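Local coordinates for DUF5037 domain-containing protein (Ruminococcus gnavus, PDB 4GL6) that is of unknown function, belonging to the DUF5037 family and combining an antiparallel four-stranded sheet with a mixed four-stranded sheet and surrounding helices, at residues A[6-9]-A[10-14]; A[120-123]-A[124-127]. All coordinates share one frame; numbering follows the deposited sequence.

Interaction 1: residues A[6-9]-A[10-14]; sequences ISIK and IETYL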
ATOM      1  N   ILE A   6      -6.426   2.288  24.524  1.00 61.71           N
ATOM      2  CA  ILE A   6      -6.619   2.926  23.218  1.00 57.95           C
ATOM      3  C   ILE A   6      -6.839   1.935  22.072  1.00 57.10           C
ATOM      4  O   ILE A   6      -7.631   2.189  21.163  1.00 55.26           O
ATOM      5  CB  ILE A   6      -5.471   3.926  22.944  1.00 57.06           C
ATOM      6  CG1 ILE A   6      -5.622   5.120  23.911  1.00 61.41           C
ATOM      7  CG2 ILE A   6      -5.466   4.415  21.506  1.00 52.10           C
ATOM      8  CD1 ILE A   6      -4.488   6.116  23.889  1.00 63.83           C
ATOM      9  N   SER A   7      -6.169   0.795  22.140  1.00 60.90           N
ATOM     10  CA  SER A   7      -6.303  -0.235  21.104  1.00 62.79           C
ATOM     11  C   SER A   7      -7.708  -0.812  21.058  1.00 65.43           C
ATOM     12  O   SER A   7      -8.270  -0.975  19.973  1.00 67.59           O
ATOM     13  CB  SER A   7      -5.289  -1.360  21.313  1.00 62.85           C
ATOM     14  OG  SER A   7      -3.981  -0.839  21.315  1.00 60.02           O
ATOM     15  N   ILE A   8      -8.269  -1.083  22.238  1.00 68.18           N
ATOM     16  CA  ILE A   8      -9.614  -1.654  22.356  1.00 69.75           C
ATOM     17  C   ILE A   8     -10.659  -0.652  21.847  1.00 70.86           C
ATOM     18  O   ILE A   8     -11.638  -1.062  21.213  1.00 73.28           O
ATOM     19  CB  ILE A   8      -9.936  -2.146  23.806  1.00 74.66           C
ATOM     20  CG1 ILE A   8      -9.144  -3.425  24.169  1.00 76.71           C
ATOM     21  CG2 ILE A   8     -11.431  -2.420  24.000  1.00 72.23           C
ATOM     22  CD1 ILE A   8      -7.631  -3.294  24.311  1.00 80.04           C
ATOM     23  N   LYS A   9     -10.445   0.644  22.108  1.00 68.50           N
ATOM     24  CA  LYS A   9     -11.364   1.680  21.621  1.00 67.24           C
ATOM     25  C   LYS A   9     -11.400   1.694  20.083  1.00 63.67           C
ATOM     26  O   LYS A   9     -12.483   1.721  19.491  1.00 70.41           O
ATOM     27  CB  LYS A   9     -11.009   3.073  22.173  1.00 67.54           C
ATOM     28  CG  LYS A   9     -11.192   3.277  23.680  1.00 70.24           C
ATOM     29  CD  LYS A   9     -10.943   4.736  24.063  1.00 69.87           C
ATOM     30  CE  LYS A   9     -11.049   4.980  25.563  1.00 71.34           C
ATOM     31  NZ  LYS A   9     -10.852   6.411  25.928  1.00 69.69           N
ATOM     32  N   ILE A  10     -10.223   1.628  19.462  1.00 57.03           N
ATOM     33  CA  ILE A  10     -10.086   1.634  17.998  1.00 53.85           C
ATOM     34  C   ILE A  10     -10.665   0.360  17.395  1.00 55.69           C
ATOM     35  O   ILE A  10     -11.418   0.431  16.420  1.00 55.85           O
ATOM     36  CB  ILE A  10      -8.614   1.815  17.539  1.00 51.18           C
ATOM     37  CG1 ILE A  10      -8.097   3.197  17.963  1.00 49.71           C
ATOM     38  CG2 ILE A  10      -8.490   1.702  16.013  1.00 46.88           C
ATOM     39  CD1 ILE A  10      -6.609   3.386  17.843  1.00 46.56           C
ATOM     40  N   GLU A  11     -10.306  -0.791  17.967  1.00 58.33           N
ATOM     41  CA  GLU A  11     -10.844  -2.097  17.531  1.00 59.13           C
ATOM     42  C   GLU A  11     -12.389  -2.119  17.609  1.00 62.09           C
ATOM     43  O   GLU A  11     -13.053  -2.578  16.666  1.00 63.86           O
ATOM     44  CB  GLU A  11     -10.240  -3.259  18.351  1.00 60.76           C
ATOM     45  CG  GLU A  11      -8.772  -3.579  18.039  1.00 63.44           C
ATOM     46  CD  GLU A  11      -8.106  -4.561  19.014  1.00 67.98           C
ATOM     47  OE1 GLU A  11      -8.763  -5.086  19.943  1.00 73.66           O
ATOM     48  OE2 GLU A  11      -6.894  -4.830  18.850  1.00 68.98           O
ATOM     49  N   THR A  12     -12.942  -1.602  18.711  1.00 61.89           N
ATOM     50  CA  THR A  12     -14.400  -1.560  18.906  1.00 64.25           C
ATOM     51  C   THR A  12     -15.082  -0.669  17.873  1.00 62.63           C
ATOM     52  O   THR A  12     -16.121  -1.043  17.327  1.00 63.27           O
ATOM     53  CB  THR A  12     -14.778  -1.097  20.324  1.00 67.01           C
ATOM     54  OG1 THR A  12     -14.182  -1.987  21.264  1.00 69.91           O
ATOM     55  CG2 THR A  12     -16.303  -1.086  20.540  1.00 66.59           C
ATOM     56  N   TYR A  13     -14.485   0.489  17.595  1.00 59.41           N
ATOM     57  CA  TYR A  13     -15.024   1.399  16.585  1.00 58.45           C
ATOM     58  C   TYR A  13     -15.070   0.746  15.188  1.00 57.42           C
ATOM     59  O   TYR A  13     -16.118   0.745  14.548  1.00 61.67           O
ATOM     60  CB  TYR A  13     -14.254   2.738  16.539  1.00 56.73           C
ATOM     61  CG  TYR A  13     -14.436   3.436  15.212  1.00 55.59           C
ATOM     62  CD1 TYR A  13     -15.623   4.100  14.906  1.00 56.94           C
ATOM     63  CD2 TYR A  13     -13.447   3.361  14.227  1.00 52.41           C
ATOM     64  CE1 TYR A  13     -15.803   4.707  13.662  1.00 56.16           C
ATOM     65  CE2 TYR A  13     -13.626   3.950  12.985  1.00 52.03           C
ATOM     66  CZ  TYR A  13     -14.802   4.620  12.700  1.00 52.43           C
ATOM     67  OH  TYR A  13     -14.946   5.223  11.475  1.00 49.44           O
ATOM     68  N   LEU A  14     -13.930   0.225  14.734  1.00 55.10           N
ATOM     69  CA  LEU A  14     -13.807  -0.405  13.409  1.00 54.73           C
ATOM     70  C   LEU A  14     -14.800  -1.550  13.197  1.00 60.52           C
ATOM     71  O   LEU A  14     -15.442  -1.627  12.132  1.00 62.04           O
ATOM     72  CB  LEU A  14     -12.365  -0.868  13.144  1.00 52.65           C
ATOM     73  CG  LEU A  14     -11.331   0.241  12.913  1.00 48.87           C
ATOM     74  CD1 LEU A  14      -9.899  -0.266  12.871  1.00 45.88           C
ATOM     75  CD2 LEU A  14     -11.618   0.958  11.604  1.00 48.57           C
TER

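Interaction 2: residues A[120-123]-A[124-127]; sequences SQWK and NYVD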
ATOM      1  N   SER A 120     -14.599   3.469  -2.108  1.00 59.93           N
ATOM      2  CA  SER A 120     -13.911   2.176  -2.255  1.00 59.04           C
ATOM      3  C   SER A 120     -14.112   1.485  -3.610  1.00 60.82           C
ATOM      4  O   SER A 120     -13.430   0.516  -3.894  1.00 62.55           O
ATOM      5  CB  SER A 120     -14.338   1.219  -1.150  1.00 59.06           C
ATOM      6  OG  SER A 120     -15.700   0.871  -1.320  1.00 65.86           O
ATOM      7  N   GLN A 121     -15.065   1.928  -4.422  1.00 66.70           N
ATOM      8  CA  GLN A 121     -15.203   1.403  -5.779  1.00 66.56           C
ATOM      9  C   GLN A 121     -14.127   2.061  -6.652  1.00 64.80           C
ATOM     10  O   GLN A 121     -14.107   3.291  -6.824  1.00 64.15           O
ATOM     11  CB  GLN A 121     -16.546   1.724  -6.366  1.00 66.57           C
ATOM     12  CG  GLN A 121     -17.707   1.145  -5.606  1.00 68.72           C
ATOM     13  CD  GLN A 121     -18.962   1.315  -6.414  1.00 65.21           C
ATOM     14  OE1 GLN A 121     -19.778   2.177  -6.120  1.00 63.46           O
ATOM     15  NE2 GLN A 121     -19.059   0.575  -7.509  1.00 66.18           N
ATOM     16  N   TRP A 122     -13.262   1.231  -7.223  1.00 62.54           N
ATOM     17  CA  TRP A 122     -12.147   1.694  -8.051  1.00 61.81           C
ATOM     18  C   TRP A 122     -12.565   2.675  -9.131  1.00 62.39           C
ATOM     19  O   TRP A 122     -11.928   3.714  -9.296  1.00 64.28           O
ATOM     20  CB  TRP A 122     -11.408   0.504  -8.642  1.00 58.16           C
ATOM     21  CG  TRP A 122     -10.111   0.908  -9.232  1.00 54.66           C
ATOM     22  CD1 TRP A 122      -9.832   1.161 -10.554  1.00 55.22           C
ATOM     23  CD2 TRP A 122      -8.883   1.173  -8.525  1.00 51.08           C
ATOM     24  NE1 TRP A 122      -8.533   1.529 -10.714  1.00 52.18           N
ATOM     25  CE2 TRP A 122      -7.907   1.564  -9.543  1.00 50.51           C
ATOM     26  CE3 TRP A 122      -8.491   1.120  -7.199  1.00 50.37           C
ATOM     27  CZ2 TRP A 122      -6.603   1.881  -9.228  1.00 47.12           C
ATOM     28  CZ3 TRP A 122      -7.169   1.437  -6.895  1.00 49.52           C
ATOM     29  CH2 TRP A 122      -6.248   1.806  -7.890  1.00 49.61           C
ATOM     30  N   LYS A 123     -13.654   2.370  -9.835  1.00 66.75           N
ATOM     31  CA  LYS A 123     -14.170   3.262 -10.884  1.00 69.20           C
ATOM     32  C   LYS A 123     -14.429   4.714 -10.396  1.00 71.76           C
ATOM     33  O   LYS A 123     -14.093   5.664 -11.101  1.00 73.71           O
ATOM     34  CB  LYS A 123     -15.410   2.684 -11.570  1.00 68.66           C
ATOM     35  CG  LYS A 123     -16.577   2.314 -10.655  1.00 77.87           C
ATOM     36  CD  LYS A 123     -17.923   2.297 -11.397  1.00 80.43           C
ATOM     37  CE  LYS A 123     -19.091   2.096 -10.438  1.00 80.71           C
ATOM     38  NZ  LYS A 123     -20.407   2.410 -11.053  1.00 85.51           N
ATOM     39  N   ASN A 124     -14.975   4.871  -9.188  1.00 67.56           N
ATOM     40  CA  ASN A 124     -15.256   6.195  -8.611  1.00 63.31           C
ATOM     41  C   ASN A 124     -14.004   6.911  -8.202  1.00 61.72           C
ATOM     42  O   ASN A 124     -13.924   8.143  -8.294  1.00 62.13           O
ATOM     43  CB  ASN A 124     -16.159   6.093  -7.379  1.00 63.73           C
ATOM     44  CG  ASN A 124     -17.558   5.650  -7.714  1.00 64.32           C
ATOM     45  OD1 ASN A 124     -18.053   5.870  -8.814  1.00 67.83           O
ATOM     46  ND2 ASN A 124     -18.221   5.051  -6.747  1.00 63.97           N
ATOM     47  N   TYR A 125     -13.047   6.140  -7.695  1.00 59.83           N
ATOM     48  CA  TYR A 125     -11.772   6.679  -7.259  1.00 55.22           C
ATOM     49  C   TYR A 125     -10.995   7.246  -8.452  1.00 54.34           C
ATOM     50  O   TYR A 125     -10.456   8.343  -8.365  1.00 54.10           O
ATOM     51  CB  TYR A 125     -10.979   5.616  -6.485  1.00 52.06           C
ATOM     52  CG  TYR A 125      -9.609   6.071  -6.063  1.00 47.58           C
ATOM     53  CD1 TYR A 125      -9.448   7.193  -5.254  1.00 47.56           C
ATOM     54  CD2 TYR A 125      -8.458   5.368  -6.455  1.00 47.89           C
ATOM     55  CE1 TYR A 125      -8.167   7.623  -4.855  1.00 47.59           C
ATOM     56  CE2 TYR A 125      -7.170   5.791  -6.063  1.00 45.24           C
ATOM     57  CZ  TYR A 125      -7.042   6.917  -5.272  1.00 42.92           C
ATOM     58  OH  TYR A 125      -5.811   7.309  -4.894  1.00 43.63           O
ATOM     59  N   VAL A 126     -10.940   6.477  -9.536  1.00 53.55           N
ATOM     60  CA  VAL A 126     -10.299   6.899 -10.791  1.00 53.25           C
ATOM     61  C   VAL A 126     -10.951   8.161 -11.350  1.00 57.52           C
ATOM     62  O   VAL A 126     -10.261   9.051 -11.833  1.00 60.11           O
ATOM     63  CB  VAL A 126     -10.332   5.774 -11.857  1.00 53.00           C
ATOM     64  CG1 VAL A 126      -9.940   6.287 -13.242  1.00 53.32           C
ATOM     65  CG2 VAL A 126      -9.435   4.622 -11.436  1.00 48.53           C
ATOM     66  N   ASP A 127     -12.278   8.211 -11.300  1.00 65.62           N
ATOM     67  CA  ASP A 127     -13.044   9.390 -11.735  1.00 69.09           C
ATOM     68  C   ASP A 127     -12.631  10.616 -10.909  1.00 64.73           C
ATOM     69  O   ASP A 127     -12.411  11.688 -11.470  1.00 66.50           O
ATOM     70  CB  ASP A 127     -14.562   9.140 -11.631  1.00 71.00           C
ATOM     71  CG  ASP A 127     -15.376  10.431 -11.682  1.00 82.90           C
ATOM     72  OD1 ASP A 127     -15.338  11.113 -12.731  1.00 87.21           O
ATOM     73  OD2 ASP A 127     -16.026  10.773 -10.658  1.00 93.43           O
TER

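Interaction 1: residues A[6-9]-A[10-14]
T12 grips the carbonyl oxygen of I8 twice. Its hydroxyl OG1 donates to I8 O over 2.7 Å, and its backbone N donates to the same oxygen over 2.9 Å, the two donors arriving from opposite faces of the carbonyl plane. The hydroxyl reaches back because OG1 stands beside the backbone N, anti to the carbonyl carbon (chi1 -58°), which turns it down the helix toward the preceding turn. The flanking rungs are ordinary alpha-helical bonds: E11 N to S7 O at 2.9 Å, Y13 N to K9 O at 3.0 Å, and I10 N to I6 O at 3.2 Å. Beside this ladder the aliphatic part of E11 lies against S7 O, with CG 3.3 Å away, while its carboxylate goes on through OE2 to V24 N. The extended chain of K9 carries NZ to S66 O and N60 OD1, and Y13 OH bonds D73 OD2. Apolar contact is lighter: CG2 of I6 meets CD1 of I10 at 4.0 Å, and I10 continues onto V24, A42 and Y58 of the antiparallel sheet. These residues open helix 6-18, with I6 and I10 on the strands and I8 and T12 on the exposed side. The polar ends of K9, E11 and Y13 tie the helix to the surrounding chain, and the T12 hydroxyl is satisfied within it by a carbonyl that already serves the backbone.

Interaction 2: residues A[120-123]-A[124-127]
W122 and Y125 both place CG anti to the backbone N (chi1 -167° and 177°), and these torsions bring their rings together one helical turn apart. The tyrosine turns an edge to the indole: its CD2 stands over one face of the W122 ring, offset toward the rim and 4.2 Å from CZ3. The centroid of the six-membered ring of W122 lies 5.7 Å from that of Y125, with the planes 64° apart, an edge-to-face (T-shaped) pair. V126 comes to the pyrrole part of the indole obliquely, CG2 being 3.6 Å from W122 CD1. The backbone beneath is helical: V126 N donates to W122 O at 2.9 Å, and D127 N to K123 O at 3.1 Å. Q121 is the N-cap residue, and its carbonyl O takes Y125 N at 3.2 Å, with a weak bond from N124 N besides. The side chains of Q121 and N124 run side by side, their amide planes steeply inclined to each other, and N124 ND2 donates to E118 O. The polar ends of the aromatic pair are anchored outside the turn, W122 NE1 on L171 O and Y125 OH on L139 O, while their side chains meet M87 and L80 of helix 75-95. The start of helix 122-129 thus joins helix 75-95 through an aromatic pair whose NE1 and OH are each bonded to a backbone carbonyl.

How the interactions relate
Interactions 1 and 2 are both local contacts at the start of a helix, held by i to i+4 backbone bonds, yet they serve different parts of the fold. Their centres are 28 Å apart and their nearest atoms about 13 Å, so they do not touch. Residues 6-14 open helix 6-18 and lie against the antiparallel sheet of strands 22-28, 40-46 and 54-59, whereas residues 120-127 lead into helix 122-129, packed on helix 75-95. That long helix follows strand 69-70 in the chain and leads into strand 99-104 of the mixed sheet. With the function unknown, neither contact can be tied to an active site or ligand.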